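Local coordinates for D-lactate dehydrogenase (Fermentative) (Pseudomonas aeruginosa, PDB 5Z20), which catalyses the NAD-dependent interconversion of D-lactate and pyruvate, as a fermentative member of the D-isomer specific 2-hydroxyacid dehydrogenase family, at residues 225-230 / 251-256; 86-91 / 108-113; 156-161 / 180-185; 130-135 / 305-310. All coordinates share one frame; numbering follows the deposited sequence.

How the interactions relate
From the N terminus, interaction 2 closes first, pairing strands 87-90 and 110-111 in the five-stranded parallel sheet. The chain then enters helix 118-134, whose last turn opens interaction 4; this contact closes only at strand 306-308, the outermost strand, within this chain, of the seven-stranded NAD-binding sheet. Interactions 3 and 1 nest in series inside that loop: interaction 3 brackets strand 162-166 and helix 170-181, and interaction 1 joins two loops beside NADH. Interactions 3 and 4 touch, with L158 CD2 lying 3.5 Å from L130 CD2, and both meet the second subunit. Interaction 2 stands apart, its centre about 40 Å from that of interaction 3.

Interaction 1 (225-230 / 251-256); sequences ADTRHL and GALVNA. With NAI (1,4-dihydronicotinamide adenine dinucleotide), chain L.
Beside the adenine end of the NADH site, H229 in the type II beta turn T227 to L230 docks on A252 in the 3-10 turn 251-253. H229 N donates to A252 O over 2.7 Å, almost perfectly straight (N-H...O 179°) and in the carbonyl plane. A252 O also receives a CA-H...O contact from R228 CA at 3.5 Å and meets H229 CD2 at 3.2 Å, at the imidazole edge and in its plane. Both ring faces are occupied: R228 NH1 lies 3.8 Å above the H229 ring plane, over its centre, while N255 CB stands over the opposite face, a CH-pi contact 4.3 Å from the ring centroid. With CG beside the backbone N (chi1 -67°), the H229 ring folds back to V254 and N255 although CB points away, and NE2 is hydrogen-bonded to E277. T227 spans cofactor and protein: CG2 touches NAI N6A at 3.3 Å, and OG1, bonded to P222 O and T224 N, lies against L253 CD2. The contact thus joins the loops after the adjacent strands 216-219 and 243-247, on which L253 and V254 rest, while N255 OD1 caps helix 256-265 at A258 N.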
loop_
_atom_site.group_PDB
_atom_site.type_symbol
_atom_site.label_atom_id
_atom_site.label_comp_id
_atom_site.label_asym_id
_atom_site.label_seq_id
_atom_site.Cartn_x
_atom_site.Cartn_y
_atom_site.Cartn_z
ATOM N N ALA B 225 1.071 16.430 -34.845
ATOM C CA ALA B 225 2.505 16.388 -35.211
ATOM C C ALA B 225 3.235 17.565 -34.596
ATOM O O ALA B 225 4.358 17.442 -34.261
ATOM C CB ALA B 225 2.671 16.392 -36.728
ATOM N N ASP B 226 2.584 18.683 -34.365
ATOM C CA ASP B 226 3.268 19.805 -33.690
ATOM C C ASP B 226 3.386 19.735 -32.198
ATOM O O ASP B 226 4.139 20.507 -31.641
ATOM C CB ASP B 226 2.521 21.094 -33.962
ATOM C CG ASP B 226 2.427 21.395 -35.473
ATOM O OD1 ASP B 226 3.353 21.018 -36.270
ATOM O OD2 ASP B 226 1.385 21.981 -35.854
ATOM N N THR B 227 2.566 18.926 -31.513
ATOM C CA THR B 227 2.647 18.895 -30.037
ATOM C C THR B 227 3.345 17.655 -29.546
ATOM O O THR B 227 3.594 17.522 -28.366
ATOM C CB THR B 227 1.241 18.992 -29.386
ATOM O OG1 THR B 227 0.418 17.926 -29.885
ATOM C CG2 THR B 227 0.591 20.281 -29.755
ATOM N N ARG B 228 3.649 16.750 -30.451
ATOM C CA ARG B 228 4.317 15.540 -30.100
ATOM C C ARG B 228 5.658 15.818 -29.427
ATOM O O ARG B 228 6.451 16.550 -29.936
ATOM C CB ARG B 228 4.519 14.688 -31.340
ATOM C CG ARG B 228 5.449 13.513 -31.162
ATOM C CD ARG B 228 5.438 12.587 -32.411
ATOM N NE ARG B 228 5.490 11.245 -31.950
ATOM C CZ ARG B 228 6.587 10.698 -31.440
ATOM N NH1 ARG B 228 7.750 11.368 -31.353
ATOM N NH2 ARG B 228 6.508 9.466 -30.987
ATOM N N HIS B 229 5.894 15.278 -28.242
ATOM C CA HIS B 229 7.139 15.595 -27.431
ATOM C C HIS B 229 7.346 17.089 -27.260
ATOM O O HIS B 229 8.457 17.570 -27.135
ATOM C CB HIS B 229 8.336 14.862 -28.004
ATOM C CG HIS B 229 8.232 13.389 -27.834
ATOM N ND1 HIS B 229 9.307 12.552 -27.959
ATOM C CD2 HIS B 229 7.192 12.601 -27.463
ATOM C CE1 HIS B 229 8.927 11.306 -27.729
ATOM N NE2 HIS B 229 7.641 11.308 -27.441
ATOM N N LEU B 230 6.257 17.836 -27.176
ATOM C CA LEU B 230 6.385 19.227 -26.809
ATOM C C LEU B 230 7.227 19.431 -25.524
ATOM O O LEU B 230 8.046 20.337 -25.444
ATOM C CB LEU B 230 5.000 19.802 -26.599
ATOM C CG LEU B 230 4.971 21.287 -26.361
ATOM C CD1 LEU B 230 5.222 21.995 -27.694
ATOM C CD2 LEU B 230 3.668 21.710 -25.797
ATOM N N GLY B 251 -0.321 11.018 -23.753
ATOM C CA GLY B 251 1.029 10.549 -23.375
ATOM C C GLY B 251 2.159 11.084 -24.212
ATOM O O GLY B 251 3.231 11.495 -23.692
ATOM N N ALA B 252 1.909 11.143 -25.529
ATOM C CA ALA B 252 2.972 11.563 -26.428
ATOM C C ALA B 252 3.236 13.055 -26.449
ATOM O O ALA B 252 4.114 13.516 -27.203
ATOM C CB ALA B 252 2.723 11.029 -27.866
ATOM N N LEU B 253 2.551 13.830 -25.642
ATOM C CA LEU B 253 2.917 15.249 -25.474
ATOM C C LEU B 253 4.221 15.448 -24.738
ATOM O O LEU B 253 4.788 16.548 -24.753
ATOM C CB LEU B 253 1.860 15.993 -24.684
ATOM C CG LEU B 253 0.437 16.097 -25.283
ATOM C CD1 LEU B 253 -0.459 16.916 -24.369
ATOM C CD2 LEU B 253 0.458 16.759 -26.668
ATOM N N VAL B 254 4.691 14.421 -24.033
ATOM C CA VAL B 254 5.909 14.569 -23.251
ATOM C C VAL B 254 6.877 13.427 -23.576
ATOM O O VAL B 254 6.506 12.312 -24.049
ATOM C CB VAL B 254 5.637 14.512 -21.707
ATOM C CG1 VAL B 254 4.641 15.562 -21.299
ATOM C CG2 VAL B 254 5.154 13.151 -21.289
ATOM N N ASN B 255 8.146 13.668 -23.278
ATOM C CA ASN B 255 9.116 12.607 -23.394
ATOM C C ASN B 255 9.388 12.123 -22.017
ATOM O O ASN B 255 10.108 12.752 -21.224
ATOM C CB ASN B 255 10.353 13.129 -24.054
ATOM C CG ASN B 255 11.466 12.078 -24.130
ATOM O OD1 ASN B 255 11.592 11.222 -23.296
ATOM N ND2 ASN B 255 12.270 12.201 -25.110
ATOM N N ALA B 256 8.826 10.981 -21.704
ATOM C CA ALA B 256 8.884 10.535 -20.313
ATOM C C ALA B 256 10.275 10.153 -19.832
ATOM O O ALA B 256 10.568 10.306 -18.665
ATOM C CB ALA B 256 7.922 9.355 -20.122
HETATM P PA NAI L . -10.238 21.896 -27.628
HETATM O O1A NAI L . -10.075 21.610 -28.995
HETATM O O2A NAI L . -11.408 22.571 -27.137
HETATM O O5B NAI L . -9.012 22.727 -27.251
HETATM C C5B NAI L . -7.705 22.418 -27.579
HETATM C C4B NAI L . -6.889 23.679 -27.468
HETATM O O4B NAI L . -5.534 23.385 -27.717
HETATM C C3B NAI L . -7.346 24.796 -28.414
HETATM O O3B NAI L . -7.365 26.096 -27.869
HETATM C C2B NAI L . -6.233 24.746 -29.395
HETATM O O2B NAI L . -5.985 25.921 -30.118
HETATM C C1B NAI L . -5.040 24.382 -28.542
HETATM N N9A NAI L . -3.916 23.977 -29.391
HETATM C C8A NAI L . -4.015 23.424 -30.590
HETATM N N7A NAI L . -2.858 23.211 -31.122
HETATM C C5A NAI L . -1.961 23.626 -30.281
HETATM C C6A NAI L . -0.503 23.670 -30.273
HETATM N N6A NAI L . 0.188 23.215 -31.305
HETATM N N1A NAI L . 0.085 24.172 -29.201
HETATM C C2A NAI L . -0.628 24.636 -28.198
HETATM N N3A NAI L . -1.945 24.618 -28.141
HETATM C C4A NAI L . -2.658 24.150 -29.137
HETATM O O3 NAI L . -9.981 20.513 -26.950
HETATM P PN NAI L . -10.344 20.082 -25.493
HETATM O O1N NAI L . -11.705 19.713 -25.480
HETATM O O2N NAI L . -9.880 21.077 -24.603
HETATM O O5D NAI L . -9.451 18.845 -25.445
HETATM C C5D NAI L . -8.099 18.892 -25.110
HETATM C C4D NAI L . -7.425 17.530 -25.179
HETATM O O4D NAI L . -7.408 16.827 -23.963
HETATM C C3D NAI L . -8.008 16.565 -26.174
HETATM O O3D NAI L . -7.452 16.710 -27.456
HETATM C C2D NAI L . -7.672 15.216 -25.586
HETATM O O2D NAI L . -6.507 14.666 -26.132
HETATM C C1D NAI L . -7.417 15.463 -24.132
HETATM N N1N NAI L . -8.441 14.823 -23.333
HETATM C C2N NAI L . -8.078 14.022 -22.357
HETATM C C3N NAI L . -8.995 13.390 -21.544
HETATM C C7N NAI L . -8.540 12.475 -20.426
HETATM O O7N NAI L . -9.243 11.632 -20.029
HETATM N N7N NAI L . -7.383 12.570 -19.865
HETATM C C4N NAI L . -10.337 13.585 -21.839
HETATM C C5N NAI L . -10.698 14.409 -22.872
HETATM C C6N NAI L . -9.716 15.027 -23.602
HETATM O O HOH W 1 12.213 14.338 -27.554
#

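Interaction 2 (86-91 / 108-113); sequences RLVALR and LPVVHV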
loop_
_atom_site.group_PDB
_atom_site.type_symbol
_atom_site.label_atom_id
_atom_site.label_comp_id
_atom_site.label_asym_id
_atom_site.label_seq_id
_atom_site.Cartn_x
_atom_site.Cartn_y
_atom_site.Cartn_z
ATOM N N ARG B 86 -19.795 1.097 -41.667
ATOM C CA ARG B 86 -20.127 2.300 -42.342
ATOM C C ARG B 86 -19.924 3.564 -41.534
ATOM O O ARG B 86 -19.814 4.611 -42.098
ATOM C CB ARG B 86 -21.533 2.172 -42.876
ATOM C CG ARG B 86 -21.608 1.208 -44.044
ATOM C CD ARG B 86 -23.025 0.932 -44.487
ATOM N NE ARG B 86 -23.632 2.135 -45.002
ATOM C CZ ARG B 86 -24.897 2.474 -44.835
ATOM N NH1 ARG B 86 -25.720 1.693 -44.167
ATOM N NH2 ARG B 86 -25.335 3.599 -45.346
ATOM N N LEU B 87 -19.828 3.436 -40.219
ATOM C CA LEU B 87 -19.644 4.589 -39.294
ATOM C C LEU B 87 -18.713 4.218 -38.148
ATOM O O LEU B 87 -18.813 3.147 -37.564
ATOM C CB LEU B 87 -20.954 5.002 -38.684
ATOM C CG LEU B 87 -20.935 6.120 -37.637
ATOM C CD1 LEU B 87 -20.531 7.437 -38.300
ATOM C CD2 LEU B 87 -22.276 6.261 -36.972
ATOM N N VAL B 88 -17.784 5.117 -37.882
ATOM C CA VAL B 88 -16.917 5.002 -36.722
ATOM C C VAL B 88 -17.320 6.046 -35.691
ATOM O O VAL B 88 -17.241 7.234 -35.953
ATOM C CB VAL B 88 -15.488 5.222 -37.116
ATOM C CG1 VAL B 88 -14.605 5.255 -35.890
ATOM C CG2 VAL B 88 -15.064 4.087 -38.022
ATOM N N ALA B 89 -17.795 5.561 -34.549
ATOM C CA ALA B 89 -18.282 6.435 -33.496
ATOM C C ALA B 89 -17.269 6.401 -32.350
ATOM O O ALA B 89 -17.033 5.338 -31.726
ATOM C CB ALA B 89 -19.610 5.943 -33.000
ATOM N N LEU B 90 -16.659 7.545 -32.101
ATOM C CA LEU B 90 -15.643 7.673 -31.007
ATOM C C LEU B 90 -16.386 8.057 -29.785
ATOM O O LEU B 90 -17.051 9.114 -29.752
ATOM C CB LEU B 90 -14.645 8.749 -31.327
ATOM C CG LEU B 90 -13.960 8.658 -32.705
ATOM C CD1 LEU B 90 -12.890 9.752 -32.868
ATOM C CD2 LEU B 90 -13.266 7.296 -32.897
ATOM N N ARG B 91 -16.257 7.245 -28.744
ATOM C CA ARG B 91 -16.812 7.595 -27.452
ATOM C C ARG B 91 -15.811 8.410 -26.656
ATOM O O ARG B 91 -15.500 8.084 -25.498
ATOM C CB ARG B 91 -17.367 6.360 -26.713
ATOM C CG ARG B 91 -16.362 5.230 -26.417
ATOM C CD ARG B 91 -17.049 4.174 -25.583
ATOM N NE ARG B 91 -16.111 3.218 -24.971
ATOM C CZ ARG B 91 -15.611 2.155 -25.605
ATOM N NH1 ARG B 91 -15.954 1.897 -26.894
ATOM N NH2 ARG B 91 -14.789 1.344 -24.986
ATOM N N LEU B 108 -15.879 6.647 -44.831
ATOM C CA LEU B 108 -16.225 6.285 -43.467
ATOM C C LEU B 108 -16.311 7.536 -42.555
ATOM O O LEU B 108 -15.288 8.075 -42.162
ATOM C CB LEU B 108 -15.104 5.395 -42.888
ATOM C CG LEU B 108 -15.363 3.921 -42.884
ATOM C CD1 LEU B 108 -14.171 3.238 -42.253
ATOM C CD2 LEU B 108 -16.638 3.670 -42.071
ATOM N N PRO B 109 -17.489 8.048 -42.328
ATOM C CA PRO B 109 -17.546 9.157 -41.391
ATOM C C PRO B 109 -17.133 8.750 -39.962
ATOM O O PRO B 109 -17.289 7.576 -39.569
ATOM C CB PRO B 109 -19.034 9.533 -41.350
ATOM C CG PRO B 109 -19.746 8.596 -42.324
ATOM C CD PRO B 109 -18.817 7.511 -42.703
ATOM N N VAL B 110 -16.577 9.733 -39.257
ATOM C CA VAL B 110 -16.100 9.586 -37.925
ATOM C C VAL B 110 -16.769 10.625 -37.072
ATOM O O VAL B 110 -16.679 11.817 -37.375
ATOM C CB VAL B 110 -14.601 9.824 -37.870
ATOM C CG1 VAL B 110 -14.065 9.678 -36.442
ATOM C CG2 VAL B 110 -13.877 8.815 -38.763
ATOM N N VAL B 111 -17.451 10.174 -36.020
ATOM C CA VAL B 111 -18.139 11.085 -35.143
ATOM C C VAL B 111 -17.557 10.987 -33.733
ATOM O O VAL B 111 -16.963 9.959 -33.371
ATOM C CB VAL B 111 -19.649 10.885 -35.144
ATOM C CG1 VAL B 111 -20.196 11.191 -36.519
ATOM C CG2 VAL B 111 -20.008 9.479 -34.714
ATOM N N HIS B 112 -17.667 12.040 -32.950
ATOM C CA HIS B 112 -17.113 12.100 -31.604
ATOM C C HIS B 112 -17.935 12.864 -30.592
ATOM O O HIS B 112 -19.032 13.306 -30.889
ATOM C CB HIS B 112 -15.667 12.574 -31.640
ATOM C CG HIS B 112 -15.500 14.050 -31.805
ATOM N ND1 HIS B 112 -14.472 14.699 -31.316
ATOM C CD2 HIS B 112 -16.261 14.982 -32.445
ATOM C CE1 HIS B 112 -14.568 15.967 -31.612
ATOM N NE2 HIS B 112 -15.661 16.143 -32.294
ATOM N N VAL B 113 -17.431 13.004 -29.375
ATOM C CA VAL B 113 -18.151 13.718 -28.304
ATOM C C VAL B 113 -17.258 14.799 -27.778
ATOM O O VAL B 113 -16.485 14.583 -26.861
ATOM C CB VAL B 113 -18.560 12.805 -27.185
ATOM C CG1 VAL B 113 -19.514 13.549 -26.202
ATOM C CG2 VAL B 113 -19.191 11.530 -27.717
#
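L87 and P109 cross at about a right angle, with L87 CD1 4.0 Å from P109 CB, and the same methyl reaches on toward V111. On this face V111 turns CG1 anti to its carbonyl carbon (chi1 -64°), which leaves CG2 between the backbone N and the carbonyl carbon, 3.7 Å from A89 CA. V88 and V110 project from the other face, where the isobutyl group of L90 slants across V110, CD1 meeting V110 CG1 at 3.8 Å. L90 CG also leans over the backbone, 3.3 Å from V111 O. A parallel ladder fixes this register: V88 N donates to P109 O (3.0 Å), V111 N to V88 O (2.9 Å) and L90 N to V111 O (2.7 Å), the first nearly straight at 173°. V88 O is gripped twice, since V110 CA adds a CA-H...O contact. The sheet order, 2-1-3-4-5, is that of the flavodoxin-like catalytic domain of this family. Strand 110-111 closes the beta-alpha-beta unit through helix 100-105 as the sheet's edge within the chain; strand 87-90 also pairs with strand 63-66, and helix 317-335 packs W334 on L87 and T327 on V113.

Interaction 3 (156-161 / 180-185); sequences FDLHGK and AGFGCE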
loop_
_atom_site.group_PDB
_atom_site.type_symbol
_atom_site.label_atom_id
_atom_site.label_comp_id
_atom_site.label_asym_id
_atom_site.label_seq_id
_atom_site.Cartn_x
_atom_site.Cartn_y
_atom_site.Cartn_z
ATOM N N PHE B 156 2.728 23.525 -0.383
ATOM C CA PHE B 156 2.824 24.928 -0.670
ATOM C C PHE B 156 1.459 25.500 -0.937
ATOM O O PHE B 156 0.591 24.837 -1.498
ATOM C CB PHE B 156 3.796 25.224 -1.865
ATOM C CG PHE B 156 3.399 24.602 -3.180
ATOM C CD1 PHE B 156 3.727 23.276 -3.472
ATOM C CD2 PHE B 156 2.672 25.312 -4.110
ATOM C CE1 PHE B 156 3.423 22.729 -4.699
ATOM C CE2 PHE B 156 2.307 24.718 -5.315
ATOM C CZ PHE B 156 2.718 23.444 -5.628
ATOM N N ASP B 157 1.271 26.763 -0.631
ATOM C CA ASP B 157 -0.023 27.450 -0.955
ATOM C C ASP B 157 -0.126 27.636 -2.462
ATOM O O ASP B 157 0.834 28.092 -3.096
ATOM C CB ASP B 157 -0.079 28.846 -0.286
ATOM C CG ASP B 157 -0.222 28.759 1.248
ATOM O OD1 ASP B 157 -0.317 27.636 1.786
ATOM O OD2 ASP B 157 -0.283 29.798 1.917
ATOM N N LEU B 158 -1.280 27.310 -3.017
ATOM C CA LEU B 158 -1.534 27.527 -4.415
ATOM C C LEU B 158 -1.778 29.022 -4.675
ATOM O O LEU B 158 -1.398 29.567 -5.721
ATOM C CB LEU B 158 -2.791 26.756 -4.845
ATOM C CG LEU B 158 -2.774 25.430 -5.626
ATOM C CD1 LEU B 158 -1.422 24.760 -5.857
ATOM C CD2 LEU B 158 -3.834 24.453 -5.132
ATOM N N HIS B 159 -2.446 29.677 -3.718
ATOM C CA HIS B 159 -2.720 31.088 -3.761
ATOM C C HIS B 159 -1.444 31.881 -4.098
ATOM O O HIS B 159 -0.425 31.707 -3.467
ATOM C CB HIS B 159 -3.231 31.475 -2.389
ATOM C CG HIS B 159 -3.333 32.936 -2.143
ATOM N ND1 HIS B 159 -2.673 33.539 -1.090
ATOM C CD2 HIS B 159 -4.100 33.885 -2.718
ATOM C CE1 HIS B 159 -2.999 34.816 -1.054
ATOM N NE2 HIS B 159 -3.865 35.046 -2.029
ATOM N N GLY B 160 -1.492 32.691 -5.145
ATOM C CA GLY B 160 -0.308 33.468 -5.512
ATOM C C GLY B 160 0.659 32.803 -6.496
ATOM O O GLY B 160 1.424 33.480 -7.132
ATOM N N LYS B 161 0.570 31.507 -6.702
ATOM C CA LYS B 161 1.493 30.858 -7.632
ATOM C C LYS B 161 1.106 31.079 -9.083
ATOM O O LYS B 161 -0.081 31.369 -9.435
ATOM C CB LYS B 161 1.551 29.347 -7.368
ATOM C CG LYS B 161 2.022 29.003 -5.960
ATOM C CD LYS B 161 3.388 29.575 -5.679
ATOM C CE LYS B 161 3.967 29.042 -4.375
ATOM N NZ LYS B 161 3.151 29.613 -3.234
ATOM N N ALA B 180 -7.812 30.172 -11.318
ATOM C CA ALA B 180 -7.971 31.548 -10.958
ATOM C C ALA B 180 -8.782 31.676 -9.644
ATOM O O ALA B 180 -8.477 32.543 -8.848
ATOM C CB ALA B 180 -8.649 32.369 -12.097
ATOM N N GLY B 181 -9.770 30.807 -9.425
ATOM C CA GLY B 181 -10.493 30.807 -8.167
ATOM C C GLY B 181 -9.677 30.464 -6.911
ATOM O O GLY B 181 -10.100 30.793 -5.773
ATOM N N PHE B 182 -8.489 29.879 -7.062
ATOM C CA PHE B 182 -7.603 29.664 -5.926
ATOM C C PHE B 182 -6.738 30.891 -5.666
ATOM O O PHE B 182 -5.895 30.911 -4.757
ATOM C CB PHE B 182 -6.646 28.469 -6.245
ATOM C CG PHE B 182 -7.187 27.086 -6.014
ATOM C CD1 PHE B 182 -7.049 26.467 -4.787
ATOM C CD2 PHE B 182 -7.832 26.421 -6.999
ATOM C CE1 PHE B 182 -7.569 25.175 -4.568
ATOM C CE2 PHE B 182 -8.316 25.134 -6.816
ATOM C CZ PHE B 182 -8.176 24.514 -5.593
ATOM N N GLY B 183 -6.896 31.918 -6.513
ATOM C CA GLY B 183 -6.025 33.093 -6.460
ATOM C C GLY B 183 -4.667 32.843 -7.135
ATOM O O GLY B 183 -3.687 33.440 -6.779
ATOM N N CYS B 184 -4.608 31.969 -8.125
ATOM C CA CYS B 184 -3.386 31.789 -8.895
ATOM C C CYS B 184 -3.270 32.856 -10.027
ATOM O O CYS B 184 -4.272 33.407 -10.514
ATOM C CB CYS B 184 -3.405 30.423 -9.604
ATOM S SG CYS B 184 -3.367 29.081 -8.374
ATOM N N GLU B 185 -2.057 33.117 -10.455
ATOM C CA GLU B 185 -1.839 34.003 -11.607
ATOM C C GLU B 185 -1.792 33.119 -12.849
ATOM O O GLU B 185 -0.940 32.213 -12.925
ATOM C CB GLU B 185 -0.521 34.719 -11.394
ATOM C CG GLU B 185 -0.144 35.613 -12.561
ATOM C CD GLU B 185 1.156 36.390 -12.349
ATOM O OE1 GLU B 185 1.777 36.369 -11.260
ATOM O OE2 GLU B 185 1.571 37.031 -13.287
#
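One face of the F182 ring receives L158 CD2, a CH-pi contact 4.1 Å from the ring centroid and 27° off its normal, while at the edge of the H159 imidazole, near its plane, lies F182 O. These groups join the turn that leads into the first strand of the Rossmann fold, 162-166, to the exit of helix 170-181, the helix that follows this strand. F182 carries CG beside its backbone N (chi1 -82°), which presents the ring to the leucine; the two side chains cross at a slant. The ring also packs on V126 of helix 118-134 and on I178 of the second subunit.

The backbones meet where a turn faces a helix end. L158 to K161 forms a type II beta turn with G160 at positive phi, and G183 ends the helix in a Schellman motif, also at positive phi. G160 N donates to G183 O over 2.8 Å but comes from well above the carbonyl plane, 47° out of it. H159 CA makes a CA-H...O contact with F182 O at 3.3 Å. Across the next step E185 N reaches K161 O, again at 2.8 Å, as strand 185-189 begins alongside strand 162-166. The lysine side chain turns away toward the subunit interface, where K161 NZ makes a salt bridge with E318 of the second subunit and also donates to D157 O, 2.8 Å away.

Interaction 4 (130-135 / 305-310); sequences LTLNRR and NVVVTA
Where L132 packs on V307, the end of the helix is tied by R135 NH1, which donates to N133 O over 2.8 Å; the bond is bent (150°), and the same NH1 is also bonded to Y270 OH. Helix 118-134 here flanks the seven-stranded Rossmann sheet, its last turn running roughly antiparallel to the outermost strand within the chain, 306-308: the axes of 130-134 and 306-308 are 153° apart and approach to 8.9 Å. That spacing is bridged by apolar side chains. L132, with CG beside its backbone N (chi1 -72°), extends CD2 to the strand, while its side chain also rests on M244 and I246 of strand 243-247. V307 points toward the helix, and T131 CG2 lies more loosely against V307 CG2, at 4.4 Å. The polar groups are met by other partners: T131 OG1 bonds back to G127 O in its own helix, and N305 ND2 bonds to G269 O. At the core of the contact one methyl serves two partners: L132 CD2 lies 3.8 Å from V307 CG2 and 3.5 Å from N305 O.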
loop_
_atom_site.group_PDB
_atom_site.type_symbol
_atom_site.label_atom_id
_atom_site.label_comp_id
_atom_site.label_asym_id
_atom_site.label_seq_id
_atom_site.Cartn_x
_atom_site.Cartn_y
_atom_site.Cartn_z
ATOM N N LEU B 130 -3.329 18.905 -6.195
ATOM C CA LEU B 130 -3.444 18.970 -4.746
ATOM C C LEU B 130 -2.883 17.719 -4.059
ATOM O O LEU B 130 -2.290 17.825 -2.956
ATOM C CB LEU B 130 -4.844 19.216 -4.344
ATOM C CG LEU B 130 -5.240 20.700 -4.515
ATOM C CD1 LEU B 130 -6.729 20.896 -4.443
ATOM C CD2 LEU B 130 -4.624 21.545 -3.451
ATOM N N THR B 131 -3.066 16.551 -4.684
ATOM C CA THR B 131 -2.517 15.354 -4.160
ATOM C C THR B 131 -0.998 15.423 -4.107
ATOM O O THR B 131 -0.399 15.067 -3.104
ATOM C CB THR B 131 -2.867 14.105 -5.027
ATOM O OG1 THR B 131 -4.276 14.019 -5.115
ATOM C CG2 THR B 131 -2.424 12.879 -4.262
ATOM N N LEU B 132 -0.392 15.859 -5.203
ATOM C CA LEU B 132 1.069 16.054 -5.234
ATOM C C LEU B 132 1.480 17.063 -4.203
ATOM O O LEU B 132 2.481 16.858 -3.465
ATOM C CB LEU B 132 1.542 16.497 -6.621
ATOM C CG LEU B 132 1.471 15.358 -7.679
ATOM C CD1 LEU B 132 1.469 15.897 -9.081
ATOM C CD2 LEU B 132 2.649 14.422 -7.484
ATOM N N ASN B 133 0.788 18.194 -4.181
ATOM C CA ASN B 133 1.215 19.322 -3.331
ATOM C C ASN B 133 1.189 18.955 -1.821
ATOM O O ASN B 133 2.182 19.060 -1.139
ATOM C CB ASN B 133 0.259 20.466 -3.611
ATOM C CG ASN B 133 0.557 21.740 -2.816
ATOM O OD1 ASN B 133 1.126 21.730 -1.746
ATOM N ND2 ASN B 133 0.112 22.839 -3.347
ATOM N N ARG B 134 0.072 18.398 -1.370
ATOM C CA ARG B 134 -0.066 18.016 0.012
ATOM C C ARG B 134 0.291 16.563 0.327
ATOM O O ARG B 134 0.117 16.102 1.444
ATOM C CB ARG B 134 -1.494 18.323 0.457
ATOM C CG ARG B 134 -2.031 19.718 0.036
ATOM C CD ARG B 134 -1.144 20.863 0.468
ATOM N NE ARG B 134 -1.211 20.923 1.934
ATOM C CZ ARG B 134 -1.877 21.853 2.612
ATOM N NH1 ARG B 134 -2.587 22.797 1.986
ATOM N NH2 ARG B 134 -1.881 21.812 3.928
ATOM N N ARG B 135 0.784 15.848 -0.680
ATOM C CA ARG B 135 1.218 14.468 -0.498
ATOM C C ARG B 135 0.119 13.590 0.061
ATOM O O ARG B 135 0.353 12.787 0.965
ATOM C CB ARG B 135 2.440 14.433 0.432
ATOM C CG ARG B 135 3.740 14.900 -0.209
ATOM C CD ARG B 135 3.899 16.414 -0.185
ATOM N NE ARG B 135 5.308 16.798 -0.257
ATOM C CZ ARG B 135 5.768 17.878 -0.883
ATOM N NH1 ARG B 135 4.935 18.703 -1.502
ATOM N NH2 ARG B 135 7.070 18.133 -0.892
ATOM N N ASN B 305 7.126 11.770 -5.664
ATOM C CA ASN B 305 6.593 13.033 -6.183
ATOM C C ASN B 305 6.048 12.864 -7.611
ATOM O O ASN B 305 5.961 13.829 -8.359
ATOM C CB ASN B 305 7.660 14.116 -6.097
ATOM C CG ASN B 305 8.974 13.708 -6.766
ATOM O OD1 ASN B 305 9.283 12.500 -6.925
ATOM N ND2 ASN B 305 9.751 14.684 -7.140
ATOM N N VAL B 306 5.635 11.648 -7.926
ATOM C CA VAL B 306 4.917 11.316 -9.145
ATOM C C VAL B 306 3.638 10.547 -8.821
ATOM O O VAL B 306 3.666 9.598 -8.049
ATOM C CB VAL B 306 5.723 10.388 -10.074
ATOM C CG1 VAL B 306 4.897 9.906 -11.265
ATOM C CG2 VAL B 306 6.977 11.073 -10.545
ATOM N N VAL B 307 2.520 11.018 -9.394
ATOM C CA VAL B 307 1.274 10.325 -9.283
ATOM C C VAL B 307 0.769 10.054 -10.694
ATOM O O VAL B 307 0.658 10.990 -11.531
ATOM C CB VAL B 307 0.195 11.193 -8.511
ATOM C CG1 VAL B 307 -1.161 10.520 -8.596
ATOM C CG2 VAL B 307 0.573 11.282 -7.084
ATOM N N VAL B 308 0.413 8.813 -10.934
ATOM C CA VAL B 308 -0.148 8.390 -12.184
ATOM C C VAL B 308 -1.520 7.820 -11.943
ATOM O O VAL B 308 -1.676 6.926 -11.104
ATOM C CB VAL B 308 0.695 7.274 -12.818
ATOM C CG1 VAL B 308 0.070 6.791 -14.110
ATOM C CG2 VAL B 308 2.125 7.741 -13.112
ATOM N N THR B 309 -2.503 8.348 -12.659
ATOM C CA THR B 309 -3.788 7.763 -12.719
ATOM C C THR B 309 -3.964 7.244 -14.119
ATOM O O THR B 309 -3.405 7.786 -15.078
ATOM C CB THR B 309 -4.905 8.764 -12.358
ATOM O OG1 THR B 309 -4.804 9.935 -13.166
ATOM C CG2 THR B 309 -4.822 9.171 -10.953
ATOM N N ALA B 310 -4.721 6.158 -14.233
ATOM C CA ALA B 310 -4.774 5.394 -15.492
ATOM C C ALA B 310 -5.842 5.893 -16.451
ATOM O O ALA B 310 -6.824 5.181 -16.786
ATOM C CB ALA B 310 -4.934 3.905 -15.182
#